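Local coordinates for Atu0111 protein (Agrobacterium tumefaciens, PDB 2FSQ) that is of unknown function but may be a phosphoesterase related to the 2H superfamily, at residues A[57-62]-A[207-212]; A[136-141]-A[200-205]; A[64-69]-A[196-201]; A[47-52]-A[81-86]; A[73-78]-A[182-187]. All coordinates share one frame; numbering follows the deposited sequence. Where two conformers were deposited one is given.

Interaction 1. Residues A[57-62]-A[207-212]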
# COMPACT_ATOMS: atom_id res chain seq x y z
N SER A 57 -15.32 4.14 7.01
CA SER A 57 -15.50 5.15 8.05
C SER A 57 -14.56 4.96 9.23
O SER A 57 -14.02 5.94 9.78
CB SER A 57 -16.97 5.17 8.51
OG SER A 57 -17.80 5.61 7.45
N ALA A 58 -14.35 3.71 9.64
CA ALA A 58 -13.43 3.42 10.73
C ALA A 58 -12.00 3.87 10.37
O ALA A 58 -11.29 4.50 11.19
CB ALA A 58 -13.45 1.94 11.07
N ILE A 59 -11.58 3.57 9.14
CA ILE A 59 -10.22 3.89 8.71
C ILE A 59 -10.05 5.40 8.59
O ILE A 59 -9.00 5.95 8.98
CB ILE A 59 -9.88 3.17 7.39
CG1 ILE A 59 -9.75 1.66 7.66
CG2 ILE A 59 -8.58 3.74 6.80
CD1 ILE A 59 -9.65 0.79 6.42
N VAL A 60 -11.10 6.06 8.12
CA VAL A 60 -11.08 7.52 7.99
C VAL A 60 -10.96 8.18 9.37
O VAL A 60 -10.26 9.18 9.52
CB VAL A 60 -12.26 8.02 7.16
CG1 VAL A 60 -12.37 9.55 7.23
CG2 VAL A 60 -12.11 7.59 5.70
N SER A 61 -11.61 7.60 10.39
CA SER A 61 -11.44 8.10 11.76
C SER A 61 -10.01 7.97 12.28
O SER A 61 -9.49 8.88 12.92
CB SER A 61 -12.41 7.40 12.71
OG SER A 61 -13.74 7.82 12.46
N THR A 62 -9.39 6.83 12.00
CA THR A 62 -7.99 6.61 12.37
C THR A 62 -7.11 7.66 11.69
O THR A 62 -6.28 8.31 12.32
CB THR A 62 -7.54 5.18 11.96
OG1 THR A 62 -8.43 4.21 12.53
CG2 THR A 62 -6.09 4.91 12.38
N GLU A 207 -6.58 -0.41 18.70
CA GLU A 207 -7.62 -1.20 19.37
C GLU A 207 -9.02 -0.72 18.98
O GLU A 207 -9.93 -1.54 18.81
CB GLU A 207 -7.40 -1.31 20.88
CG GLU A 207 -7.36 -0.02 21.68
CD GLU A 207 -7.56 -0.23 23.19
OE1 GLU A 207 -7.75 -1.39 23.63
OE2 GLU A 207 -7.53 0.77 23.95
N LYS A 208 -9.19 0.59 18.79
CA LYS A 208 -10.46 1.16 18.35
C LYS A 208 -10.80 0.69 16.93
O LYS A 208 -11.94 0.32 16.65
CB LYS A 208 -10.43 2.69 18.44
CG LYS A 208 -11.71 3.40 18.00
CD LYS A 208 -11.56 4.91 18.08
CE LYS A 208 -12.83 5.59 17.60
NZ LYS A 208 -12.77 7.07 17.70
N LEU A 209 -9.80 0.67 16.06
CA LEU A 209 -9.99 0.25 14.68
C LEU A 209 -10.33 -1.24 14.58
O LEU A 209 -11.22 -1.63 13.80
CB LEU A 209 -8.74 0.57 13.85
CG LEU A 209 -8.77 0.20 12.38
CD1 LEU A 209 -9.90 0.90 11.65
CD2 LEU A 209 -7.45 0.57 11.75
N ARG A 210 -9.63 -2.07 15.35
CA ARG A 210 -9.88 -3.52 15.37
C ARG A 210 -11.30 -3.86 15.80
O ARG A 210 -11.91 -4.81 15.30
CB ARG A 210 -8.87 -4.25 16.25
CG ARG A 210 -7.48 -4.37 15.63
CD ARG A 210 -6.53 -5.07 16.59
NE ARG A 210 -6.83 -6.49 16.68
CZ ARG A 210 -6.77 -7.22 17.79
NH1 ARG A 210 -6.42 -6.66 18.95
NH2 ARG A 210 -7.07 -8.51 17.75
N VAL A 211 -11.84 -3.08 16.73
CA VAL A 211 -13.23 -3.26 17.15
C VAL A 211 -14.22 -2.78 16.09
O VAL A 211 -15.23 -3.44 15.82
CB VAL A 211 -13.51 -2.57 18.51
CG1 VAL A 211 -15.01 -2.59 18.84
CG2 VAL A 211 -12.70 -3.25 19.63
N ALA A 212 -13.94 -1.63 15.50
CA ALA A 212 -14.85 -1.03 14.53
C ALA A 212 -14.84 -1.75 13.20
O ALA A 212 -15.85 -1.74 12.47
CB ALA A 212 -14.52 0.44 14.32
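No ring or other flat side-chain group enters this contact, so there are no faces or edges to assign; it is made by aliphatic carbons and one hydroxyl. The two helices run almost exactly antiparallel, with an angle of 171° between the segment axes and a closest approach of 9.5 Å. What joins them is mostly aliphatic. Ala58 and Ala212 are the nearest backbone neighbours, their CA atoms 6.0 Å apart, and the two alanines meet directly: the methyls touch, CB to CB, at 3.7 Å. About one helical turn away Leu209 does most of the filling. With CG anti to the backbone N (chi1 -180°), its CD1 reaches to 3.7 Å from Ala58 CB and lies more loosely against Ile59 CG1, at 4.1 Å, the two side chains crossing obliquely. Thr62 meets the same leucine at about a right angle. Its OG1, anti to the carbonyl carbon, rests 3.7 Å from Leu209 CD1, with CD2 of that leucine only slightly farther off. No hydrogen bond crosses between the segments. The helix pair packs on neighbouring strands: Leu209 continues onto Val135 of strand 133-139 and Met143 of strand 142-147, and Thr62 reaches Leu138. Ile59 shares Met143 and also touches the loop residues Leu49, Leu83 and Leu183.

Interaction 2. Residues A[136-141]-A[200-205]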
# COMPACT_ATOMS: atom_id res chain seq x y z
N THR A 136 -3.49 -5.64 12.00
CA THR A 136 -2.70 -6.15 13.12
C THR A 136 -1.77 -5.11 13.73
O THR A 136 -1.28 -5.31 14.84
CB THR A 136 -1.87 -7.36 12.69
OG1 THR A 136 -1.05 -6.98 11.58
CG2 THR A 136 -2.79 -8.48 12.23
N GLY A 137 -1.55 -3.99 13.04
CA GLY A 137 -0.65 -2.96 13.58
C GLY A 137 -0.95 -1.64 12.94
O GLY A 137 -1.54 -1.60 11.86
N LEU A 138 -0.51 -0.56 13.59
CA LEU A 138 -0.62 0.80 13.06
C LEU A 138 0.71 1.50 13.22
O LEU A 138 1.40 1.34 14.22
CB LEU A 138 -1.67 1.62 13.82
CG LEU A 138 -3.16 1.58 13.54
CD1 LEU A 138 -3.83 2.71 14.31
CD2 LEU A 138 -3.41 1.72 12.06
N ARG A 139 1.03 2.33 12.24
CA ARG A 139 2.24 3.14 12.29
C ARG A 139 1.90 4.43 11.54
O ARG A 139 0.86 4.52 10.91
CB ARG A 139 3.37 2.38 11.62
CG ARG A 139 3.00 1.96 10.21
CD ARG A 139 3.93 0.95 9.62
NE ARG A 139 3.39 0.50 8.34
CZ ARG A 139 3.88 -0.50 7.63
NH1 ARG A 139 4.95 -1.17 8.06
NH2 ARG A 139 3.31 -0.84 6.48
N PRO A 140 2.76 5.46 11.64
CA PRO A 140 2.39 6.72 10.97
C PRO A 140 2.06 6.61 9.48
O PRO A 140 1.23 7.38 8.99
CB PRO A 140 3.61 7.61 11.19
CG PRO A 140 4.13 7.12 12.51
CD PRO A 140 4.01 5.61 12.41
N VAL A 141 2.67 5.65 8.77
CA VAL A 141 2.35 5.49 7.36
C VAL A 141 1.07 4.70 7.07
O VAL A 141 0.62 4.65 5.93
CB VAL A 141 3.52 4.89 6.53
CG1 VAL A 141 4.69 5.85 6.50
CG2 VAL A 141 3.96 3.53 7.04
N ALA A 200 1.45 6.14 22.01
CA ALA A 200 0.25 6.03 22.82
C ALA A 200 -0.99 6.15 21.94
O ALA A 200 -1.95 5.39 22.10
CB ALA A 200 0.27 7.11 23.90
N MSE A 201 -0.98 7.09 20.99
CA MSE A 201 -2.11 7.26 20.09
C MSE A 201 -2.27 6.05 19.17
O MSE A 201 -3.39 5.58 18.96
CB MSE A 201 -1.99 8.55 19.28
CG MSE A 201 -3.12 8.77 18.28
SE MSE A 201 -2.89 7.90 16.54
CE MSE A 201 -1.54 9.11 15.82
N LEU A 202 -1.16 5.53 18.65
CA LEU A 202 -1.24 4.38 17.72
C LEU A 202 -1.84 3.16 18.44
O LEU A 202 -2.65 2.43 17.89
CB LEU A 202 0.13 4.04 17.14
CG LEU A 202 0.67 5.12 16.19
CD1 LEU A 202 2.17 4.96 15.96
CD2 LEU A 202 -0.07 5.11 14.86
N ASP A 203 -1.46 2.99 19.71
CA ASP A 203 -1.96 1.88 20.50
C ASP A 203 -3.47 2.02 20.68
O ASP A 203 -4.24 1.07 20.46
CB ASP A 203 -1.29 1.84 21.88
CG ASP A 203 0.15 1.37 21.84
OD1 ASP A 203 0.58 0.83 20.79
OD2 ASP A 203 0.86 1.55 22.86
N GLU A 204 -3.90 3.21 21.06
CA GLU A 204 -5.31 3.46 21.34
C GLU A 204 -6.12 3.30 20.05
O GLU A 204 -7.18 2.66 20.04
CB GLU A 204 -5.48 4.86 21.95
CG GLU A 204 -6.91 5.24 22.33
CD GLU A 204 -6.98 6.53 23.11
OE1 GLU A 204 -6.68 6.50 24.32
OE2 GLU A 204 -7.35 7.57 22.51
N GLU A 205 -5.62 3.86 18.94
CA GLU A 205 -6.35 3.82 17.67
C GLU A 205 -6.39 2.44 17.04
O GLU A 205 -7.37 2.09 16.39
CB GLU A 205 -5.84 4.85 16.66
CG GLU A 205 -6.03 6.30 17.13
CD GLU A 205 -7.48 6.69 17.41
OE1 GLU A 205 -8.37 6.34 16.60
OE2 GLU A 205 -7.70 7.38 18.44
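Arg139 NH1 is the best-held polar atom here, gripped by one salt bridge, to Glu178 OE1, a partner that lies outside the two segments. The CB of this arginine points away from the helix, and no hydrogen bond spans the contact. Helix 200-205 runs obliquely antiparallel to strand 136-139, at 144° between N-to-C directions, the axes coming within 8.1 Å. Leu138 and Leu202 make the centre, and their CA atoms, 5.9 Å apart, are the nearest pair across the segments. Both have CG anti to the carbonyl carbon, and Leu202 CD2 comes 4.0 Å from Leu138 CB. The same CD2 lies against the strand backbone, 3.9 Å from Arg139 C, while the other branch, CD1, crosses Pro140 at about a right angle, 4.1 Å from its CD. Leu138 CD1 goes the other way along the helix, to 3.8 Å from the CB of Glu205. Beyond CB that glutamate leaves the contact, its chain bending at chi2 (-59°). The strand pairs with strand 142-147, and within it Thr136 and Gly137 both face Val144, a classic beta bulge. Around the contact, Leu138 also touches Leu206 further along helix 195-212 and Met143 of strand 142-147, and Pro140 touches Trp198, one turn earlier on that helix.

Interaction 3. Residues A[64-69]-A[196-201]. With ACY (acetic acid), chain C.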
# COMPACT_ATOMS: atom_id res chain seq x y z
N GLN A 64 -7.93 10.56 10.66
CA GLN A 64 -8.11 11.86 11.34
C GLN A 64 -7.31 12.03 12.63
O GLN A 64 -6.77 13.11 12.89
CB GLN A 64 -9.60 12.16 11.58
CG GLN A 64 -9.88 13.56 12.17
CD GLN A 64 -9.31 14.72 11.35
OE1 GLN A 64 -9.61 14.88 10.18
NE2 GLN A 64 -8.50 15.56 12.00
N ARG A 65 -7.21 10.97 13.44
CA ARG A 65 -6.38 11.03 14.62
C ARG A 65 -4.95 11.33 14.23
O ARG A 65 -4.23 12.01 14.98
CB ARG A 65 -6.46 9.73 15.41
CG ARG A 65 -6.04 9.88 16.85
CD ARG A 65 -6.90 10.91 17.58
NE ARG A 65 -6.74 10.80 19.02
CZ ARG A 65 -5.70 11.24 19.73
NH1 ARG A 65 -4.66 11.82 19.15
NH2 ARG A 65 -5.70 11.06 21.03
N PHE A 66 -4.53 10.81 13.06
CA PHE A 66 -3.17 11.08 12.59
C PHE A 66 -3.04 12.55 12.16
O PHE A 66 -2.07 13.23 12.51
CB PHE A 66 -2.82 10.24 11.36
CG PHE A 66 -2.51 8.77 11.64
CD1 PHE A 66 -3.05 8.08 12.72
CD2 PHE A 66 -1.74 8.07 10.72
CE1 PHE A 66 -2.75 6.72 12.91
CE2 PHE A 66 -1.46 6.74 10.89
CZ PHE A 66 -1.97 6.05 11.98
N LEU A 67 -4.03 13.04 11.40
CA LEU A 67 -4.04 14.45 10.97
C LEU A 67 -4.07 15.40 12.17
O LEU A 67 -3.52 16.52 12.10
CB LEU A 67 -5.22 14.70 10.03
CG LEU A 67 -5.08 14.14 8.60
CD1 LEU A 67 -6.41 14.00 7.87
CD2 LEU A 67 -4.14 15.02 7.79
N ASP A 68 -4.65 14.97 13.29
CA ASP A 68 -4.72 15.83 14.50
C ASP A 68 -3.35 16.15 15.06
O ASP A 68 -3.21 17.13 15.79
CB ASP A 68 -5.52 15.17 15.64
CG ASP A 68 -7.02 15.11 15.37
OD1 ASP A 68 -7.54 15.81 14.48
OD2 ASP A 68 -7.69 14.32 16.09
N MSE A 69 -2.36 15.31 14.77
CA MSE A 69 -1.04 15.45 15.35
C MSE A 69 -0.28 16.57 14.65
O MSE A 69 -0.39 16.74 13.42
CB MSE A 69 -0.22 14.15 15.23
CG MSE A 69 -0.81 12.91 15.90
SE MSE A 69 -0.94 13.08 17.84
CE MSE A 69 -0.17 11.40 18.35
N PRO A 196 6.91 8.96 22.00
CA PRO A 196 6.01 8.34 22.99
C PRO A 196 4.54 8.75 22.82
O PRO A 196 3.63 7.93 22.99
CB PRO A 196 6.57 8.83 24.33
CG PRO A 196 8.06 9.04 24.04
CD PRO A 196 8.04 9.65 22.65
N ARG A 197 4.28 9.99 22.43
CA ARG A 197 2.92 10.42 22.17
C ARG A 197 2.31 9.68 20.97
O ARG A 197 1.18 9.18 21.04
CB ARG A 197 2.88 11.95 21.97
CG ARG A 197 1.60 12.45 21.31
CD ARG A 197 1.37 13.96 21.35
NE ARG A 197 2.56 14.72 21.03
CZ ARG A 197 2.95 15.02 19.79
NH1 ARG A 197 2.23 14.63 18.74
NH2 ARG A 197 4.07 15.70 19.60
N TRP A 198 3.05 9.59 19.86
CA TRP A 198 2.58 8.81 18.73
C TRP A 198 2.31 7.37 19.14
O TRP A 198 1.30 6.80 18.74
CB TRP A 198 3.55 8.89 17.55
CG TRP A 198 3.27 10.06 16.68
CD1 TRP A 198 3.70 11.35 16.87
CD2 TRP A 198 2.49 10.07 15.48
NE1 TRP A 198 3.22 12.16 15.86
CE2 TRP A 198 2.46 11.40 15.00
CE3 TRP A 198 1.77 9.09 14.78
CZ2 TRP A 198 1.80 11.77 13.82
CZ3 TRP A 198 1.10 9.46 13.60
CH2 TRP A 198 1.11 10.79 13.15
N GLN A 199 3.21 6.76 19.90
CA GLN A 199 2.98 5.37 20.29
C GLN A 199 1.69 5.21 21.09
O GLN A 199 0.91 4.27 20.88
CB GLN A 199 4.13 4.78 21.09
CG GLN A 199 3.95 3.27 21.27
CD GLN A 199 3.93 2.52 19.95
OE1 GLN A 199 2.94 1.83 19.59
NE2 GLN A 199 5.00 2.66 19.21
N ALA A 200 1.45 6.14 22.01
CA ALA A 200 0.25 6.03 22.82
C ALA A 200 -0.99 6.15 21.94
O ALA A 200 -1.95 5.39 22.10
CB ALA A 200 0.27 7.11 23.90
N MSE A 201 -0.98 7.09 20.99
CA MSE A 201 -2.11 7.26 20.09
C MSE A 201 -2.27 6.05 19.17
O MSE A 201 -3.39 5.58 18.96
CB MSE A 201 -1.99 8.55 19.28
CG MSE A 201 -3.12 8.77 18.28
SE MSE A 201 -2.89 7.90 16.54
CE MSE A 201 -1.54 9.11 15.82
C ACY C . 5.60 15.66 22.97
O ACY C . 4.39 15.44 23.25
OXT ACY C . 6.00 15.84 21.80
CH3 ACY C . 6.63 15.71 24.06
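The backbones stay well apart, the nearest CA atoms being those of Arg65 and Met201 at 7.9 Å, so long side chains make the join. Two selenomethionines lead. Met69 slides along Trp198 with its CG over one face of the indole, 3.9 Å from the centroid of the six-membered ring, and its SE 4.8 Å from that of the five-membered ring. Bends at chi2 and chi3 then carry its CE tip to tip against Met201, 3.5 Å from CB of that residue. Trp198 directs an edge at the face of Phe66 in a T-shaped stack, centroids 5.6 Å apart and planes at 70°. Met201, CG anti to the backbone N, crosses Phe66 at about a right angle, with CE 3.6 Å from Phe66 CD1 and SE 4.8 Å from the ring centroid. Its CG also lies over one face of the Arg65 guanidinium. Arg197 holds an acetate, probably from the crystallisation liquor, by a nearly straight bond from NE to O (3.0 Å, 173°) and another from NH2 to OXT. Glu71 takes its NH1 in a salt bridge and accepts from Trp198 NE1. Helix 54-67 and the loop residue Met69 thus pack on helix 195-212 through Met-aromatic contacts around an edge-to-face pair.

Interaction 4. Residues A[47-52]-A[81-86]. With ACY (acetic acid), chain B.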
# COMPACT_ATOMS: atom_id res chain seq x y z
N CYS A 47 -6.72 -3.89 -3.89
CA CYS A 47 -8.10 -3.93 -3.40
C CYS A 47 -8.43 -2.59 -2.79
O CYS A 47 -7.86 -2.22 -1.75
CB CYS A 47 -8.25 -5.00 -2.31
SG CYS A 47 -8.00 -6.70 -2.86
N HIS A 48 -9.35 -1.84 -3.40
CA HIS A 48 -9.80 -0.59 -2.81
C HIS A 48 -10.73 -0.88 -1.63
O HIS A 48 -11.26 -1.99 -1.51
CB HIS A 48 -10.56 0.27 -3.81
CG HIS A 48 -9.69 1.03 -4.77
ND1 HIS A 48 -9.30 0.51 -5.98
CD2 HIS A 48 -9.17 2.28 -4.71
CE1 HIS A 48 -8.56 1.40 -6.62
NE2 HIS A 48 -8.47 2.48 -5.87
N LEU A 49 -10.94 0.10 -0.75
CA LEU A 49 -12.03 0.02 0.23
C LEU A 49 -13.38 0.17 -0.48
O LEU A 49 -13.45 0.62 -1.63
CB LEU A 49 -11.87 1.09 1.30
CG LEU A 49 -10.55 1.08 2.07
CD1 LEU A 49 -10.53 2.17 3.12
CD2 LEU A 49 -10.30 -0.29 2.72
N VAL A 50 -14.44 -0.24 0.20
CA VAL A 50 -15.80 -0.04 -0.29
C VAL A 50 -16.31 1.33 0.22
O VAL A 50 -16.44 1.55 1.42
CB VAL A 50 -16.71 -1.19 0.16
CG1 VAL A 50 -18.15 -0.92 -0.26
CG2 VAL A 50 -16.23 -2.52 -0.42
N GLU A 51 -16.53 2.26 -0.71
CA GLU A 51 -16.92 3.63 -0.34
C GLU A 51 -18.22 3.58 0.46
O GLU A 51 -19.15 2.87 0.10
CB GLU A 51 -17.05 4.56 -1.56
CG GLU A 51 -17.27 6.06 -1.21
CD GLU A 51 -17.00 7.02 -2.36
OE1 GLU A 51 -17.98 7.59 -2.88
OE2 GLU A 51 -15.83 7.21 -2.74
N GLY A 52 -18.24 4.33 1.56
CA GLY A 52 -19.41 4.42 2.44
C GLY A 52 -19.56 3.30 3.45
O GLY A 52 -20.45 3.35 4.30
N SER A 81 -10.32 8.50 -1.25
CA SER A 81 -10.82 7.65 -2.33
C SER A 81 -9.73 6.75 -2.96
O SER A 81 -10.06 5.88 -3.77
CB SER A 81 -11.48 8.46 -3.44
OG SER A 81 -10.53 9.33 -4.05
N SER A 82 -8.46 6.99 -2.61
CA SER A 82 -7.33 6.19 -3.11
C SER A 82 -6.98 5.02 -2.22
O SER A 82 -6.13 4.23 -2.59
CB SER A 82 -6.07 7.03 -3.28
OG SER A 82 -5.49 7.33 -2.01
N LEU A 83 -7.58 4.94 -1.03
CA LEU A 83 -7.15 3.93 -0.06
C LEU A 83 -7.32 2.52 -0.59
O LEU A 83 -8.35 2.17 -1.17
CB LEU A 83 -7.90 4.10 1.26
CG LEU A 83 -7.59 5.39 2.03
CD1 LEU A 83 -8.51 5.57 3.26
CD2 LEU A 83 -6.10 5.53 2.43
N HIS A 84 -6.28 1.71 -0.41
CA HIS A 84 -6.28 0.38 -0.98
C HIS A 84 -5.24 -0.47 -0.28
O HIS A 84 -4.30 0.05 0.32
CB HIS A 84 -5.89 0.42 -2.47
CG HIS A 84 -4.56 1.05 -2.72
ND1 HIS A 84 -3.39 0.35 -2.94
CD2 HIS A 84 -4.23 2.36 -2.81
CE1 HIS A 84 -2.39 1.20 -3.11
NE2 HIS A 84 -2.88 2.43 -3.04
N MSE A 85 -5.42 -1.78 -0.37
CA MSE A 85 -4.36 -2.71 -0.01
C MSE A 85 -3.80 -3.26 -1.32
O MSE A 85 -4.51 -3.90 -2.09
CB MSE A 85 -4.89 -3.88 0.82
CG MSE A 85 -3.75 -4.80 1.24
SE MSE A 85 -4.42 -6.43 2.11
CE MSE A 85 -4.78 -7.44 0.49
N THR A 86 -2.51 -3.05 -1.57
CA THR A 86 -1.87 -3.68 -2.74
C THR A 86 -1.80 -5.20 -2.53
O THR A 86 -1.50 -5.68 -1.44
CB THR A 86 -0.48 -3.08 -2.95
OG1 THR A 86 -0.64 -1.68 -3.17
CG2 THR A 86 0.25 -3.71 -4.15
C ACY B . 1.52 0.67 -1.04
O ACY B . 0.59 1.51 -0.92
OXT ACY B . 1.40 -0.45 -1.60
CH3 ACY B . 2.85 0.98 -0.41
O HOH W 1 -8.05 5.25 -6.43
O HOH W 2 -10.89 3.09 -1.52
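Strands 42-48 and 84-92 pair antiparallel in the four-stranded sheet, and His84 and Thr86 form a His-x-Thr sequence of the kind that marks 2H phosphoesterases. The tight part is the ladder. Cys47 and Met85 are a hydrogen-bonded pair: Cys47 N donates to Met85 O at 2.9 Å, almost straight at 173°, and Met85 N returns the bond to Cys47 O at 2.8 Å, in the carbonyl plane. Next along, His48 and His84 are a non-hydrogen-bonded pair with CA atoms 4.1 Å apart. His84 CB sits over one face of the His48 imidazole, while the His84 ring itself leads away from strand 42-48's end to meet the ring of Phe232. One step further the bonding is weaker. Leu49 N still donates to Leu83 O, but weakly, at 3.3 Å, and a water works between the segments there, giving a 2.7 Å hydrogen bond to Leu83 O and taking a weak one from Leu49 N. A second water lies 2.9 Å from His48 NE2 and donates weakly to Ser81 O. Apolar packing continues at this loosened end, Leu49 CD1 meeting Leu83 CB at 3.8 Å. At the other end of the segment, Thr86 OG1 donates to OXT of a bound acetate, probably from the crystallisation liquor, at 2.9 Å.

Interaction 5. Residues A[73-78]-A[182-187]. With ACY (acetic acid), chain B.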
# COMPACT_ATOMS: atom_id res chain seq x y z
N SER A 73 2.17 17.45 9.61
CA SER A 73 2.81 18.35 8.67
C SER A 73 4.04 17.73 7.98
O SER A 73 4.49 18.24 6.95
CB SER A 73 3.19 19.66 9.36
OG SER A 73 4.08 19.46 10.44
N GLN A 74 4.55 16.64 8.54
CA GLN A 74 5.71 15.91 8.01
C GLN A 74 5.32 14.64 7.25
O GLN A 74 6.18 13.83 6.91
CB GLN A 74 6.65 15.52 9.14
CG GLN A 74 7.12 16.67 10.01
CD GLN A 74 8.06 16.22 11.11
OE1 GLN A 74 9.07 15.55 10.87
NE2 GLN A 74 7.74 16.61 12.32
N LEU A 75 4.02 14.50 7.01
CA LEU A 75 3.45 13.33 6.34
C LEU A 75 2.69 13.78 5.12
O LEU A 75 2.11 14.87 5.11
CB LEU A 75 2.48 12.61 7.29
CG LEU A 75 3.07 12.03 8.57
CD1 LEU A 75 1.96 11.43 9.43
CD2 LEU A 75 4.10 10.97 8.26
N ALA A 76 2.71 12.97 4.07
CA ALA A 76 1.95 13.24 2.86
C ALA A 76 0.80 12.26 2.81
O ALA A 76 0.99 11.05 2.54
CB ALA A 76 2.82 13.10 1.63
N PHE A 77 -0.40 12.74 3.11
CA PHE A 77 -1.58 11.87 3.15
C PHE A 77 -2.16 11.73 1.75
O PHE A 77 -2.26 12.71 1.01
CB PHE A 77 -2.66 12.46 4.09
CG PHE A 77 -2.34 12.28 5.55
CD1 PHE A 77 -2.89 11.23 6.29
CD2 PHE A 77 -1.47 13.16 6.19
CE1 PHE A 77 -2.58 11.08 7.64
CE2 PHE A 77 -1.16 13.03 7.52
CZ PHE A 77 -1.71 11.98 8.26
N THR A 78 -2.54 10.50 1.42
CA THR A 78 -3.18 10.21 0.15
C THR A 78 -4.70 10.45 0.27
O THR A 78 -5.24 10.47 1.38
CB THR A 78 -2.91 8.74 -0.21
OG1 THR A 78 -3.36 7.92 0.88
CG2 THR A 78 -1.41 8.51 -0.38
N THR A 182 -1.70 2.01 2.99
CA THR A 182 -0.98 3.26 3.18
C THR A 182 -1.96 4.39 3.48
O THR A 182 -2.91 4.60 2.74
CB THR A 182 -0.18 3.56 1.91
OG1 THR A 182 0.81 2.54 1.75
CG2 THR A 182 0.49 4.96 1.99
N LEU A 183 -1.73 5.07 4.60
CA LEU A 183 -2.45 6.31 4.89
C LEU A 183 -1.58 7.52 4.52
O LEU A 183 -2.12 8.57 4.17
CB LEU A 183 -2.83 6.39 6.37
CG LEU A 183 -3.84 5.34 6.84
CD1 LEU A 183 -4.13 5.55 8.31
CD2 LEU A 183 -5.14 5.40 6.03
N SER A 184 -0.26 7.38 4.60
CA SER A 184 0.62 8.53 4.33
C SER A 184 2.00 8.06 3.96
O SER A 184 2.35 6.89 4.15
CB SER A 184 0.72 9.45 5.56
OG SER A 184 1.58 8.90 6.54
N TYR A 185 2.80 9.00 3.47
CA TYR A 185 4.23 8.81 3.29
C TYR A 185 4.98 9.74 4.22
O TYR A 185 4.58 10.89 4.41
CB TYR A 185 4.63 9.12 1.85
CG TYR A 185 4.21 8.04 0.89
CD1 TYR A 185 5.12 7.05 0.51
CD2 TYR A 185 2.92 7.98 0.39
CE1 TYR A 185 4.75 6.03 -0.34
CE2 TYR A 185 2.53 6.95 -0.48
CZ TYR A 185 3.46 5.98 -0.83
OH TYR A 185 3.11 4.98 -1.69
N ILE A 186 6.10 9.26 4.75
CA ILE A 186 6.96 10.12 5.57
C ILE A 186 7.70 11.09 4.64
O ILE A 186 8.42 10.66 3.73
CB ILE A 186 8.01 9.30 6.34
CG1 ILE A 186 7.34 8.15 7.10
CG2 ILE A 186 8.85 10.22 7.24
CD1 ILE A 186 6.49 8.58 8.23
N VAL A 187 7.51 12.40 4.86
CA VAL A 187 8.23 13.42 4.10
C VAL A 187 9.53 13.84 4.77
O VAL A 187 10.55 14.04 4.08
CB VAL A 187 7.33 14.66 3.88
CG1 VAL A 187 8.04 15.70 3.00
CG2 VAL A 187 6.01 14.24 3.26
C ACY B . 1.52 0.67 -1.04
O ACY B . 0.59 1.51 -0.92
OXT ACY B . 1.40 -0.45 -1.60
CH3 ACY B . 2.85 0.98 -0.41
O HOH W 3 -4.77 8.60 3.53
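A small two-stranded antiparallel sheet forms where strand 75-77 meets strand 184-186. Leu75, Phe77, Ser184 and Ile186 share one face, Ala76 and Tyr185 the other. On the first, the Phe77 ring lies flat over Ser184, whose CB is 4.1 Å from the ring centroid and only 9° off its normal. Ser184 OG, in the crowded position between N and the carbonyl carbon (chi1 77°), turns to Leu75 and hydrogen-bonds Pro140 O. Leu75 and Ile186 run side by side, pointing the same way, and pack tightly: CD2 to CD1 is 3.4 Å. Beside Ala76, Val187 CG2 comes 3.8 Å from Ala76 CB, and the Tyr185 ring offers an edge to Thr78 CG2 while its OH bonds Arg30. Ala76 N donates to Tyr185 O at 2.8 Å, in the carbonyl plane, and Tyr185 N returns to Ala76 O; Val187 N reaches Gln74 O. Thr182, at the end of strand 179-182, probably belongs to a second His-x-Thr motif, and its OG1 donates to an acetate O at 2.9 Å. The ladder frays at Thr78, whose N bonds Leu183 O weakly; there a water donates to both carbonyls, Thr78 O at 2.9 Å and Leu183 O at 2.7 Å.

Interactions 1 and 3 are two places along one helix pair, 54-67 against 195-212, with centres 14 Å apart. Interaction 2 sets strand 133-139 against the same second helix, 8 Å from interaction 3 between centres; Leu202 CD2 meets Phe66 CZ at 3.6 Å there. Interaction 5 continues this core through Phe66 and Phe77, and joins interaction 2 through Val141 O and Leu183 N, 2.7 Å apart. Ile59 connects interaction 1 to interaction 4, its CD1 3.7 Å from Leu49 CD1. Interactions 4 and 5, centres about 17 Å apart, converge on one acetate held by Thr86 and Thr182; though probably a crystallisation additive, its place is consistent with a 2H-type active site between the two motifs.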